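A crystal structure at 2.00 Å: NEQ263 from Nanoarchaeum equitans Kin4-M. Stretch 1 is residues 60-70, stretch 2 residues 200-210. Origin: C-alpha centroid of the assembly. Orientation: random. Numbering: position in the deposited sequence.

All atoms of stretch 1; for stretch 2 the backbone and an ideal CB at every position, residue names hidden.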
# COMPACT_ATOMS: atom_id res chain seq x y z
N THR B 60 20.41 -24.55 -26.99
CA THR B 60 19.38 -23.56 -26.72
C THR B 60 18.74 -23.14 -28.04
O THR B 60 19.25 -23.49 -29.11
CB THR B 60 19.94 -22.32 -25.98
OG1 THR B 60 20.83 -21.60 -26.84
CG2 THR B 60 20.68 -22.74 -24.73
N TYR B 61 17.63 -22.41 -27.97
CA TYR B 61 16.87 -22.09 -29.18
C TYR B 61 17.59 -21.14 -30.13
O TYR B 61 18.06 -20.07 -29.74
CB TYR B 61 15.47 -21.57 -28.85
CG TYR B 61 14.56 -21.49 -30.05
CD1 TYR B 61 14.00 -22.63 -30.60
CD2 TYR B 61 14.28 -20.27 -30.66
CE1 TYR B 61 13.17 -22.57 -31.70
CE2 TYR B 61 13.45 -20.20 -31.76
CZ TYR B 61 12.90 -21.35 -32.28
OH TYR B 61 12.08 -21.29 -33.38
N LYS B 62 17.65 -21.54 -31.40
CA LYS B 62 18.32 -20.75 -32.43
C LYS B 62 17.44 -20.61 -33.66
O LYS B 62 16.54 -21.42 -33.89
CB LYS B 62 19.66 -21.39 -32.80
CG LYS B 62 20.65 -21.52 -31.65
CD LYS B 62 21.94 -22.19 -32.11
CE LYS B 62 22.93 -22.32 -30.96
NZ LYS B 62 24.20 -22.97 -31.39
N ILE B 63 17.69 -19.58 -34.45
CA ILE B 63 17.00 -19.41 -35.73
C ILE B 63 18.00 -19.26 -36.87
O ILE B 63 19.10 -18.75 -36.67
CB ILE B 63 16.04 -18.20 -35.72
CG1 ILE B 63 16.79 -16.91 -35.40
CG2 ILE B 63 14.90 -18.42 -34.74
CD1 ILE B 63 16.03 -15.65 -35.76
N ALA B 64 17.61 -19.71 -38.05
CA ALA B 64 18.41 -19.48 -39.25
C ALA B 64 18.24 -18.03 -39.66
O ALA B 64 17.12 -17.56 -39.83
CB ALA B 64 17.95 -20.40 -40.37
N VAL B 65 19.35 -17.31 -39.81
CA VAL B 65 19.30 -15.91 -40.21
C VAL B 65 19.60 -15.74 -41.70
O VAL B 65 20.56 -16.31 -42.22
CB VAL B 65 20.23 -15.02 -39.37
CG1 VAL B 65 19.73 -14.93 -37.94
CG2 VAL B 65 21.66 -15.55 -39.40
N SER B 66 18.77 -14.95 -42.37
CA SER B 66 18.93 -14.64 -43.79
C SER B 66 17.97 -13.53 -44.15
O SER B 66 17.17 -13.10 -43.32
CB SER B 66 18.66 -15.87 -44.65
OG SER B 66 17.30 -16.26 -44.58
N GLU B 67 18.03 -13.07 -45.40
CA GLU B 67 17.12 -12.04 -45.87
C GLU B 67 15.81 -12.65 -46.35
O GLU B 67 14.95 -11.95 -46.88
CB GLU B 67 17.76 -11.21 -46.99
CG GLU B 67 19.02 -10.46 -46.57
CD GLU B 67 19.31 -9.27 -47.46
OE1 GLU B 67 18.42 -8.89 -48.24
OE2 GLU B 67 20.42 -8.72 -47.37
N ASP B 68 15.66 -13.96 -46.15
CA ASP B 68 14.44 -14.66 -46.54
C ASP B 68 13.22 -14.21 -45.74
O ASP B 68 12.09 -14.27 -46.24
CB ASP B 68 14.63 -16.18 -46.39
CG ASP B 68 15.61 -16.76 -47.40
OD1 ASP B 68 15.92 -16.07 -48.39
OD2 ASP B 68 16.06 -17.91 -47.20
N TYR B 69 13.44 -13.75 -44.51
CA TYR B 69 12.35 -13.29 -43.65
C TYR B 69 11.66 -12.07 -44.22
O TYR B 69 10.47 -11.84 -43.97
CB TYR B 69 12.88 -12.97 -42.24
CG TYR B 69 13.32 -14.19 -41.46
CD1 TYR B 69 14.62 -14.66 -41.55
CD2 TYR B 69 12.44 -14.86 -40.64
CE1 TYR B 69 15.03 -15.76 -40.84
CE2 TYR B 69 12.84 -15.97 -39.92
CZ TYR B 69 14.13 -16.42 -40.03
OH TYR B 69 14.53 -17.52 -39.32
N ILE B 70 12.41 -11.27 -44.98
CA ILE B 70 11.88 -10.04 -45.56
C ILE B 70 10.75 -10.35 -46.54
O ILE B 70 10.95 -11.09 -47.51
CB ILE B 70 12.99 -9.23 -46.25
CG1 ILE B 70 14.15 -9.00 -45.27
CG2 ILE B 70 12.46 -7.91 -46.76
CD1 ILE B 70 15.32 -8.24 -45.86
N UNK B 200 7.82 -14.09 -25.07
CA UNK B 200 9.11 -13.49 -24.73
C UNK B 200 10.19 -13.75 -25.78
O UNK B 200 11.20 -13.05 -25.83
CB UNK B 200 9.58 -14.02 -23.37
N UNK B 201 9.96 -14.75 -26.63
CA UNK B 201 10.88 -15.03 -27.74
C UNK B 201 10.62 -14.12 -28.94
O UNK B 201 11.51 -13.91 -29.76
CB UNK B 201 10.76 -16.49 -28.17
N UNK B 202 9.41 -13.58 -29.03
CA UNK B 202 9.03 -12.71 -30.15
C UNK B 202 10.00 -11.54 -30.39
O UNK B 202 10.50 -11.38 -31.50
CB UNK B 202 7.63 -12.15 -29.90
N UNK B 203 10.28 -10.73 -29.35
CA UNK B 203 11.21 -9.64 -29.63
C UNK B 203 12.64 -10.13 -29.83
O UNK B 203 13.42 -9.45 -30.48
CB UNK B 203 11.17 -8.62 -28.49
N UNK B 204 12.97 -11.30 -29.29
CA UNK B 204 14.32 -11.84 -29.41
C UNK B 204 14.64 -12.34 -30.82
O UNK B 204 15.74 -12.10 -31.33
CB UNK B 204 14.51 -12.98 -28.41
N UNK B 205 13.69 -13.03 -31.45
CA UNK B 205 13.91 -13.48 -32.82
C UNK B 205 13.89 -12.30 -33.79
O UNK B 205 14.64 -12.27 -34.76
CB UNK B 205 12.85 -14.51 -33.22
N UNK B 206 13.06 -11.31 -33.49
CA UNK B 206 12.97 -10.11 -34.32
C UNK B 206 14.25 -9.30 -34.28
O UNK B 206 14.71 -8.77 -35.30
CB UNK B 206 11.79 -9.24 -33.87
N UNK B 207 14.83 -9.17 -33.08
CA UNK B 207 16.08 -8.43 -32.91
C UNK B 207 17.30 -9.22 -33.37
O UNK B 207 18.30 -8.64 -33.78
CB UNK B 207 16.25 -8.03 -31.44
N UNK B 208 17.23 -10.55 -33.31
CA UNK B 208 18.29 -11.39 -33.86
C UNK B 208 18.37 -11.17 -35.37
O UNK B 208 19.46 -11.05 -35.93
CB UNK B 208 18.04 -12.87 -33.54
N UNK B 209 17.21 -11.11 -36.02
CA UNK B 209 17.16 -10.80 -37.45
C UNK B 209 17.65 -9.38 -37.70
O UNK B 209 18.38 -9.13 -38.66
CB UNK B 209 15.74 -10.97 -37.99
N UNK B 210 17.25 -8.45 -36.84
CA UNK B 210 17.62 -7.05 -36.99
C UNK B 210 19.13 -6.85 -36.91
O UNK B 210 19.70 -6.08 -37.69
CB UNK B 210 16.92 -6.21 -35.92

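Stretch 2 is helical throughout, and stretch 1 passes it in an extended run from Y61 to V65 before turning. The two stretches draw together along the way: Y61 CA lies 9.4 Å from the CA of position 201, whereas V65 CA lies 6.2 Å from the CA of position 209.

Position 200 is out of reach, and stretch 1 sets no demand on it; it is I200.

At 201 CA-to-CB points toward stretch 1, yet the ideal CB finds nothing within 5.5 Å. A long side chain is wanted: an aromatic to lie by the Y61 ring, or a methionine, lysine or arginine. Y201 brings CE2 to 3.9 Å from Y61 CB. The two rings are nearly parallel, planes at 24°, but slid apart with centroids 5.7 Å distant, so they barely overlap. A water 2.9 Å from Y201 OH accepts from Y61 N at 3.0 Å, linking the hydroxyl to the backbone N of Y61 without a direct bond.

Positions 202 and 203 are out of reach. At 203 the nitrogen has no bond to the turn before and phi is -71°, so proline is admissible; the residues are T202 and P203. Position 204, also out of reach, is R204, whose NH1 donates to I200 O at 2.9 Å.

Position 205 points toward I63, with its ideal CB 4.2 Å from I63 CD1. That methyl is already close to the CB, so a modest apolar side chain, such as alanine or valine, would suit. V205 makes that apolar contact through CB, while I63 CD1 also rests 3.8 Å from V205 O.

Position 206 points away and 207 is out of reach; stretch 1 sets no demand on A206 or L207.

At 208 the ideal CB is 4.1 Å from I63 CD1 and 5.1 Å from V65 CG1. This apolar notch favours alanine, valine or threonine. T208 divides its branches: CG2 sits 3.9 Å from both I63 CD1 and V65 CG1, and OG1 donates to R204 O at 2.7 Å and is also bonded elsewhere in the structure.

At 209 CA-to-CB runs sideways, with I63 CD1 and Y69 CD1 each 5.2 Å from the ideal CB. That spacing invites a larger, flexible apolar chain, such as leucine or methionine. L209, chi1 t and chi2 p, bends its end nearer: CD2 reaches Y69 CB at 3.6 Å and CD1 packs 3.5 Å from S66 O. It has the largest covered area in stretch 2.

Position 210 is out of reach; A210 continues the helix.

Stretch 2 200-210: IYTPRVALTLA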
# COMPACT_ATOMS: atom_id res chain seq x y z
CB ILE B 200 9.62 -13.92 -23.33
CG1 ILE B 200 9.97 -15.41 -23.30
CG2 ILE B 200 8.61 -13.56 -22.24
CD1 ILE B 200 10.97 -15.76 -22.21
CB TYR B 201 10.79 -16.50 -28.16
CG TYR B 201 11.65 -17.43 -27.33
CD1 TYR B 201 12.24 -17.00 -26.16
CD2 TYR B 201 11.87 -18.74 -27.73
CE1 TYR B 201 13.03 -17.85 -25.40
CE2 TYR B 201 12.66 -19.59 -26.98
CZ TYR B 201 13.23 -19.14 -25.82
OH TYR B 201 14.01 -19.99 -25.07
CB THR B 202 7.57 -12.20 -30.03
OG1 THR B 202 6.68 -13.31 -29.94
CG2 THR B 202 7.20 -11.34 -31.22
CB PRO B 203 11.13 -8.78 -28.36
CG PRO B 203 10.75 -9.73 -27.29
CD PRO B 203 9.80 -10.70 -27.95
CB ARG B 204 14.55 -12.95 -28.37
CG ARG B 204 14.75 -12.43 -26.95
CD ARG B 204 14.88 -13.57 -25.94
NE ARG B 204 15.37 -13.09 -24.65
CZ ARG B 204 14.59 -12.64 -23.67
NH1 ARG B 204 13.28 -12.60 -23.83
NH2 ARG B 204 15.13 -12.22 -22.53
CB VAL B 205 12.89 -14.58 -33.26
CG1 VAL B 205 12.83 -15.70 -32.24
CG2 VAL B 205 11.51 -14.01 -33.47
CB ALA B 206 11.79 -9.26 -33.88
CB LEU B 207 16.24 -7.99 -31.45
CG LEU B 207 15.33 -6.83 -31.05
CD1 LEU B 207 15.36 -6.62 -29.55
CD2 LEU B 207 15.78 -5.56 -31.75
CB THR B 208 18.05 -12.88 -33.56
OG1 THR B 208 18.12 -13.09 -32.14
CG2 THR B 208 19.10 -13.74 -34.24
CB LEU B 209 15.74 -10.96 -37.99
CG LEU B 209 15.57 -10.53 -39.45
CD1 LEU B 209 16.38 -11.42 -40.37
CD2 LEU B 209 14.11 -10.52 -39.88
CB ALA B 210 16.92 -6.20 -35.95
O HOH W 1 16.43 -21.52 -25.35
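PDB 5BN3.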